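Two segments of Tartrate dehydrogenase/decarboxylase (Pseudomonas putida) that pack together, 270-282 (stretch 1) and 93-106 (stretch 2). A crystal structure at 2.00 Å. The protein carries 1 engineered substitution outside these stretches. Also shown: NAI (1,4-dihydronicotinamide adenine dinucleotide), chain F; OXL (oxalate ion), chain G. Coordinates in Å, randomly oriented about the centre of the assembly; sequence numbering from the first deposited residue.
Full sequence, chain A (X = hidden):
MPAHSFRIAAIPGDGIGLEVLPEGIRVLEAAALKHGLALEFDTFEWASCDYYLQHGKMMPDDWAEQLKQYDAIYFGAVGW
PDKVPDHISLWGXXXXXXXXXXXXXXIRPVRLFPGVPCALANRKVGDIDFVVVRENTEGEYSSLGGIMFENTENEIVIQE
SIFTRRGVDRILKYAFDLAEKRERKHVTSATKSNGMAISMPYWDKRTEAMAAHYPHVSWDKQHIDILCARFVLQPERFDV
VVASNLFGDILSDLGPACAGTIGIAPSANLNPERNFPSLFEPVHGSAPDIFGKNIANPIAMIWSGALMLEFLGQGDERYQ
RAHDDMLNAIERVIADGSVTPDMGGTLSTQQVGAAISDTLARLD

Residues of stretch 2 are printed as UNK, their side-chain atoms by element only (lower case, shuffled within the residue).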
# COMPACT_ATOMS: atom_id res chain seq x y z
N LEU A 270 6.43 -19.63 -8.36
CA LEU A 270 7.23 -20.84 -8.27
C LEU A 270 6.67 -21.89 -7.32
O LEU A 270 6.27 -21.58 -6.19
CB LEU A 270 8.67 -20.51 -7.86
CG LEU A 270 9.52 -19.57 -8.71
CD1 LEU A 270 10.91 -19.47 -8.12
CD2 LEU A 270 9.59 -20.02 -10.17
N ASN A 271 6.65 -23.13 -7.81
CA ASN A 271 6.56 -24.31 -6.96
C ASN A 271 7.99 -24.88 -6.89
O ASN A 271 8.38 -25.66 -7.75
CB ASN A 271 5.58 -25.32 -7.56
CG ASN A 271 5.51 -26.62 -6.76
OD1 ASN A 271 5.86 -27.68 -7.27
ND2 ASN A 271 5.06 -26.53 -5.51
N PRO A 272 8.77 -24.46 -5.87
CA PRO A 272 10.21 -24.74 -5.79
C PRO A 272 10.56 -26.23 -5.76
O PRO A 272 11.63 -26.62 -6.24
CB PRO A 272 10.63 -24.08 -4.47
CG PRO A 272 9.56 -23.09 -4.18
CD PRO A 272 8.31 -23.70 -4.69
N GLU A 273 9.66 -27.05 -5.22
CA GLU A 273 9.86 -28.50 -5.14
C GLU A 273 9.67 -29.17 -6.50
O GLU A 273 10.01 -30.35 -6.67
CB GLU A 273 8.91 -29.12 -4.11
CG GLU A 273 9.16 -28.68 -2.66
CD GLU A 273 8.63 -27.28 -2.36
OE1 GLU A 273 7.68 -26.83 -3.03
OE2 GLU A 273 9.18 -26.62 -1.44
N ARG A 274 9.12 -28.42 -7.45
CA ARG A 274 8.90 -28.87 -8.83
C ARG A 274 7.97 -30.09 -8.92
O ARG A 274 8.16 -30.97 -9.76
CB ARG A 274 10.23 -29.12 -9.55
CG ARG A 274 11.10 -27.87 -9.66
CD ARG A 274 12.52 -28.21 -10.06
NE ARG A 274 13.40 -27.05 -9.93
CZ ARG A 274 13.67 -26.19 -10.91
NH1 ARG A 274 13.14 -26.34 -12.12
NH2 ARG A 274 14.49 -25.17 -10.68
N ASN A 275 6.96 -30.11 -8.05
CA ASN A 275 5.92 -31.13 -8.10
C ASN A 275 4.87 -30.77 -9.15
O ASN A 275 4.20 -31.65 -9.70
CB ASN A 275 5.26 -31.29 -6.73
CG ASN A 275 6.18 -31.91 -5.70
OD1 ASN A 275 7.05 -32.73 -6.03
ND2 ASN A 275 6.01 -31.52 -4.44
N PHE A 276 4.74 -29.47 -9.40
CA PHE A 276 3.81 -28.94 -10.38
C PHE A 276 4.53 -27.91 -11.26
O PHE A 276 5.58 -27.39 -10.86
CB PHE A 276 2.63 -28.27 -9.67
CG PHE A 276 1.87 -29.19 -8.75
CD1 PHE A 276 0.90 -30.06 -9.25
CD2 PHE A 276 2.10 -29.17 -7.38
CE1 PHE A 276 0.19 -30.91 -8.41
CE2 PHE A 276 1.39 -30.02 -6.52
CZ PHE A 276 0.44 -30.89 -7.04
N PRO A 277 4.00 -27.63 -12.47
CA PRO A 277 4.60 -26.56 -13.27
C PRO A 277 4.49 -25.19 -12.60
O PRO A 277 3.47 -24.88 -11.97
CB PRO A 277 3.77 -26.58 -14.57
CG PRO A 277 2.51 -27.28 -14.21
CD PRO A 277 2.87 -28.27 -13.16
N SER A 278 5.55 -24.40 -12.70
CA SER A 278 5.53 -23.03 -12.23
C SER A 278 4.94 -22.12 -13.31
O SER A 278 4.83 -22.51 -14.47
CB SER A 278 6.94 -22.58 -11.84
OG SER A 278 7.41 -23.30 -10.71
N LEU A 279 4.55 -20.91 -12.91
CA LEU A 279 3.89 -19.97 -13.81
C LEU A 279 4.64 -18.65 -13.88
O LEU A 279 5.04 -18.09 -12.86
CB LEU A 279 2.43 -19.75 -13.38
CG LEU A 279 1.54 -18.87 -14.27
CD1 LEU A 279 0.11 -19.38 -14.24
CD2 LEU A 279 1.60 -17.41 -13.86
N PHE A 280 4.83 -18.16 -15.11
CA PHE A 280 5.59 -16.94 -15.33
C PHE A 280 4.74 -15.93 -16.10
O PHE A 280 4.16 -16.25 -17.14
CB PHE A 280 6.91 -17.26 -16.05
CG PHE A 280 7.79 -18.21 -15.27
CD1 PHE A 280 8.79 -17.73 -14.43
CD2 PHE A 280 7.59 -19.59 -15.35
CE1 PHE A 280 9.59 -18.61 -13.70
CE2 PHE A 280 8.38 -20.48 -14.62
CZ PHE A 280 9.39 -19.98 -13.80
N GLU A 281 4.65 -14.73 -15.54
CA GLU A 281 3.72 -13.70 -16.00
C GLU A 281 4.24 -12.31 -15.62
O GLU A 281 5.04 -12.18 -14.70
CB GLU A 281 2.34 -13.92 -15.37
CG GLU A 281 2.32 -13.75 -13.85
CD GLU A 281 0.93 -13.67 -13.24
OE1 GLU A 281 -0.03 -13.28 -13.93
OE2 GLU A 281 0.81 -14.00 -12.04
N PRO A 282 3.78 -11.27 -16.34
CA PRO A 282 4.03 -9.92 -15.85
C PRO A 282 3.27 -9.63 -14.55
O PRO A 282 2.27 -10.28 -14.25
CB PRO A 282 3.52 -9.03 -16.98
CG PRO A 282 2.60 -9.87 -17.77
CD PRO A 282 3.06 -11.28 -17.63
N UNK A 93 -9.43 -18.59 -12.66
CA UNK A 93 -8.28 -18.89 -13.51
C UNK A 93 -6.93 -18.83 -12.79
O UNK A 93 -6.44 -19.86 -12.32
o UNK A 93 -8.19 -16.62 -14.40
c UNK A 93 -8.29 -17.99 -14.76
N UNK A 94 -6.34 -17.64 -12.70
CA UNK A 94 -4.97 -17.48 -12.19
C UNK A 94 -4.80 -17.95 -10.74
O UNK A 94 -3.81 -18.60 -10.41
c UNK A 94 -2.89 -14.16 -11.96
c UNK A 94 -3.11 -15.64 -11.78
c UNK A 94 -1.96 -16.44 -12.40
c UNK A 94 -4.49 -16.03 -12.35
N UNK A 95 -5.77 -17.63 -9.89
CA UNK A 95 -5.71 -18.04 -8.49
C UNK A 95 -5.81 -19.56 -8.31
O UNK A 95 -5.23 -20.11 -7.38
c UNK A 95 -7.42 -15.16 -6.45
c UNK A 95 -6.26 -16.06 -6.86
c UNK A 95 -6.75 -17.29 -7.65
c UNK A 95 -5.20 -15.23 -7.58
N UNK A 96 -6.53 -20.22 -9.22
CA UNK A 96 -6.55 -21.69 -9.27
C UNK A 96 -5.18 -22.27 -9.65
O UNK A 96 -4.75 -23.26 -9.07
c UNK A 96 -11.44 -22.83 -9.85
c UNK A 96 -7.64 -22.20 -10.21
c UNK A 96 -9.04 -22.14 -9.61
n UNK A 96 -12.50 -23.38 -10.74
c UNK A 96 -10.07 -22.83 -10.51
N UNK A 97 -4.51 -21.65 -10.63
CA UNK A 97 -3.14 -22.03 -10.99
C UNK A 97 -2.22 -21.92 -9.78
O UNK A 97 -1.50 -22.86 -9.46
c UNK A 97 -3.81 -20.33 -15.61
c UNK A 97 -4.45 -21.51 -15.97
c UNK A 97 -3.21 -20.22 -14.36
c UNK A 97 -3.88 -22.45 -13.82
c UNK A 97 -3.25 -21.27 -13.45
c UNK A 97 -4.49 -22.57 -15.07
c UNK A 97 -2.57 -21.13 -12.11
N UNK A 98 -2.24 -20.76 -9.13
CA UNK A 98 -1.35 -20.47 -8.01
C UNK A 98 -1.55 -21.43 -6.84
O UNK A 98 -0.58 -21.90 -6.24
c UNK A 98 -0.97 -17.98 -8.50
c UNK A 98 -1.52 -19.03 -7.54
n UNK A 98 -0.62 -15.55 -8.81
c UNK A 98 -1.28 -16.58 -8.01
n UNK A 98 -1.84 -13.81 -7.92
c UNK A 98 -0.90 -14.25 -8.75
n UNK A 98 -0.24 -13.39 -9.51
N UNK A 99 -2.80 -21.74 -6.53
CA UNK A 99 -3.13 -22.52 -5.33
C UNK A 99 -3.09 -24.02 -5.56
O UNK A 99 -2.52 -24.76 -4.76
c UNK A 99 -4.36 -20.61 -4.26
n UNK A 99 -5.61 -16.90 -1.74
n UNK A 99 -5.33 -18.72 -3.10
c UNK A 99 -5.61 -20.06 -3.60
n UNK A 99 -6.97 -18.72 -1.47
c UNK A 99 -4.46 -22.05 -4.73
c UNK A 99 -5.97 -18.12 -2.10
N UNK A 100 -3.67 -24.48 -6.67
CA UNK A 100 -3.71 -25.91 -6.96
C UNK A 100 -2.38 -26.49 -7.44
O UNK A 100 -2.12 -27.68 -7.28
c UNK A 100 -6.21 -26.24 -7.21
o UNK A 100 -7.32 -27.49 -8.91
c UNK A 100 -7.38 -26.51 -8.13
o UNK A 100 -8.37 -25.75 -8.06
c UNK A 100 -4.86 -26.26 -7.91
N UNK A 101 -1.52 -25.64 -8.02
CA UNK A 101 -0.16 -26.05 -8.36
C UNK A 101 0.83 -25.65 -7.27
O UNK A 101 2.05 -25.72 -7.47
c UNK A 101 -1.10 -26.16 -13.22
c UNK A 101 -0.99 -27.44 -10.76
c UNK A 101 -0.47 -25.55 -12.13
c UNK A 101 0.26 -25.50 -9.73
c UNK A 101 -1.62 -28.06 -11.83
c UNK A 101 -1.68 -27.42 -13.06
c UNK A 101 -0.42 -26.17 -10.89
N UNK A 102 0.30 -25.22 -6.13
CA UNK A 102 1.08 -24.85 -4.94
C UNK A 102 2.30 -23.99 -5.28
O UNK A 102 3.43 -24.28 -4.86
c UNK A 102 1.65 -25.81 -2.66
o UNK A 102 0.87 -25.00 -2.10
c UNK A 102 1.48 -26.10 -4.14
o UNK A 102 2.55 -26.41 -2.04
N UNK A 103 2.05 -22.93 -6.03
CA UNK A 103 3.09 -21.98 -6.44
C UNK A 103 3.24 -20.92 -5.35
O UNK A 103 2.93 -19.75 -5.56
o UNK A 103 1.36 -20.72 -10.18
c UNK A 103 1.95 -21.81 -10.19
c UNK A 103 2.72 -21.35 -7.79
n UNK A 103 2.02 -22.58 -11.27
c UNK A 103 2.63 -22.36 -8.94
N UNK A 104 3.72 -21.34 -4.18
CA UNK A 104 3.66 -20.50 -2.97
C UNK A 104 4.61 -19.30 -2.94
O UNK A 104 4.38 -18.35 -2.19
c UNK A 104 7.35 -22.10 -0.62
c UNK A 104 3.76 -21.34 -1.69
c UNK A 104 6.46 -24.05 -1.71
c UNK A 104 5.08 -22.06 -1.48
o UNK A 104 8.70 -24.04 -0.85
c UNK A 104 7.50 -23.40 -1.06
c UNK A 104 5.25 -23.38 -1.91
c UNK A 104 6.14 -21.44 -0.82
N UNK A 105 5.66 -19.34 -3.76
CA UNK A 105 6.60 -18.23 -3.84
C UNK A 105 6.33 -17.38 -5.08
O UNK A 105 6.43 -17.87 -6.21
c UNK A 105 8.35 -19.80 -2.89
c UNK A 105 8.08 -18.69 -3.89
c UNK A 105 9.00 -17.52 -3.60
N UNK A 106 5.99 -16.12 -4.86
CA UNK A 106 5.83 -15.16 -5.95
C UNK A 106 6.99 -14.17 -5.93
O UNK A 106 7.02 -13.26 -5.10
n UNK A 106 2.75 -13.59 -7.33
c UNK A 106 4.47 -14.45 -5.86
c UNK A 106 4.05 -13.80 -7.18
o UNK A 106 4.88 -13.51 -8.04
PA NAI F . -3.50 -3.12 -14.92
O1A NAI F . -2.14 -3.57 -14.52
O2A NAI F . -4.06 -3.94 -16.00
O5B NAI F . -3.42 -1.60 -15.41
C5B NAI F . -3.10 -0.53 -14.54
C4B NAI F . -2.57 0.65 -15.34
O4B NAI F . -1.26 0.37 -15.80
C3B NAI F . -3.42 0.95 -16.56
O3B NAI F . -3.53 2.35 -16.69
C2B NAI F . -2.63 0.36 -17.71
O2B NAI F . -2.80 1.09 -18.91
C1B NAI F . -1.19 0.40 -17.21
N9A NAI F . -0.42 -0.74 -17.73
C8A NAI F . -0.49 -2.04 -17.30
N7A NAI F . 0.38 -2.77 -18.03
C5A NAI F . 1.01 -1.96 -18.90
C6A NAI F . 1.99 -2.19 -19.86
N6A NAI F . 2.49 -3.42 -20.04
N1A NAI F . 2.45 -1.14 -20.62
C2A NAI F . 1.95 0.13 -20.44
N3A NAI F . 0.98 0.35 -19.48
C4A NAI F . 0.52 -0.68 -18.72
O3 NAI F . -4.40 -3.14 -13.58
PN NAI F . -5.92 -2.64 -13.39
O1N NAI F . -6.25 -1.56 -14.35
O2N NAI F . -6.08 -2.35 -11.95
O5D NAI F . -6.79 -3.94 -13.73
C5D NAI F . -7.21 -4.25 -15.04
C4D NAI F . -7.67 -5.71 -15.12
O4D NAI F . -6.56 -6.57 -14.98
C3D NAI F . -8.65 -6.09 -14.01
O3D NAI F . -9.61 -6.94 -14.58
C2D NAI F . -7.80 -6.86 -13.01
O2D NAI F . -8.55 -7.82 -12.30
C1D NAI F . -6.77 -7.50 -13.93
N1N NAI F . -5.48 -7.85 -13.31
C2N NAI F . -4.99 -9.10 -13.53
C3N NAI F . -3.77 -9.50 -13.00
C7N NAI F . -3.14 -10.77 -13.48
O7N NAI F . -3.76 -11.50 -14.52
N7N NAI F . -2.02 -11.20 -12.91
C4N NAI F . -3.04 -8.58 -12.24
C5N NAI F . -3.54 -7.30 -12.02
C6N NAI F . -4.77 -6.94 -12.56
C1 OXL G . -2.81 -8.91 -8.55
C2 OXL G . -1.48 -9.51 -8.60
O1 OXL G . -2.91 -7.66 -8.64
O2 OXL G . -1.36 -10.75 -8.50
O3 OXL G . -3.81 -9.64 -8.42
O4 OXL G . -0.48 -8.76 -8.73
O HOH W 1 4.28 -28.84 -3.78
O HOH W 2 2.44 -12.90 -10.48

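Position 93 carries one carbon, then one oxygen, out of reach of stretch 1. It is Ser93, at the helix N-cap.

Position 94 has four carbons, forked at the second. They approach Leu279 and Glu281. This is Leu94; its CD1 lies 4.0 Å from Leu279 CD2.

Position 95 has the same count and fork but makes no contact: Leu95.

Position 96 is a row of four carbons ending in nitrogen, without contact: Lys96.

Position 97 has one carbon and a six-carbon ring. It meets Leu279. This is Phe97; its CD2 is 3.4 Å from Leu279 CD1.

Position 98 has three carbons, a nitrogen, and a carbon bearing two more nitrogens. One of these reaches the carboxylate of Glu281. This is Arg98. Its NH2 is 2.8 Å from Glu281 OE2, a salt bridge, and NH1 and NH2 donate to oxalate O2.

Position 99 has the same composition but is out of reach: Arg99.

Position 100 has three carbons, the third carrying two oxygens. The side chain stays clear, but backbone O sits over one face of the Phe276 ring. It is Glu100.

Position 101 is one carbon and a bare six-carbon ring, touching Phe276 and Pro277. This is Phe101. Its ring lies nearly parallel to that of Phe276 but slid apart, and Pro277 CG covers one face.

Position 102 has two carbons, the second carrying two oxygens. Its backbone O accepts from Asn271 ND2 at 2.9 Å. It is Asp102.

Position 103 has three carbons, the third carrying one oxygen and one nitrogen. The amide end turns to the Pro277 backbone. This is Gln103, whose NE2 donates to Pro277 O at 2.8 Å. Its OE1 is buried without a partner.

Position 104 has one carbon, then a six-carbon ring bearing one oxygen, beside Pro272 and Glu273. This is Tyr104; its OH donates to Glu273 OE2 at 2.7 Å.

Position 105 is one carbon carrying two, against Leu270 and Pro272: Val105.

Position 106 has two carbons, the second carrying oxygen and nitrogen. It is Asn106, linked to Glu281 through water 2.

Leu270 and Val105 form an antiparallel bridge: Leu270 N to Val105 O is 2.8 Å, while the bond from Val105 N to Leu270 O is weak at 3.4 Å. Phe276 and Pro277 pack on Phe101 at one end; Gln103 NE2 lies between them and Leu279. Leu279 rests on the helix, and Glu281 holds Arg98 beside the oxalate and accepts a bond from the dinucleotide.

Stretch 2 93-106: SLLKFRREFDQYVN
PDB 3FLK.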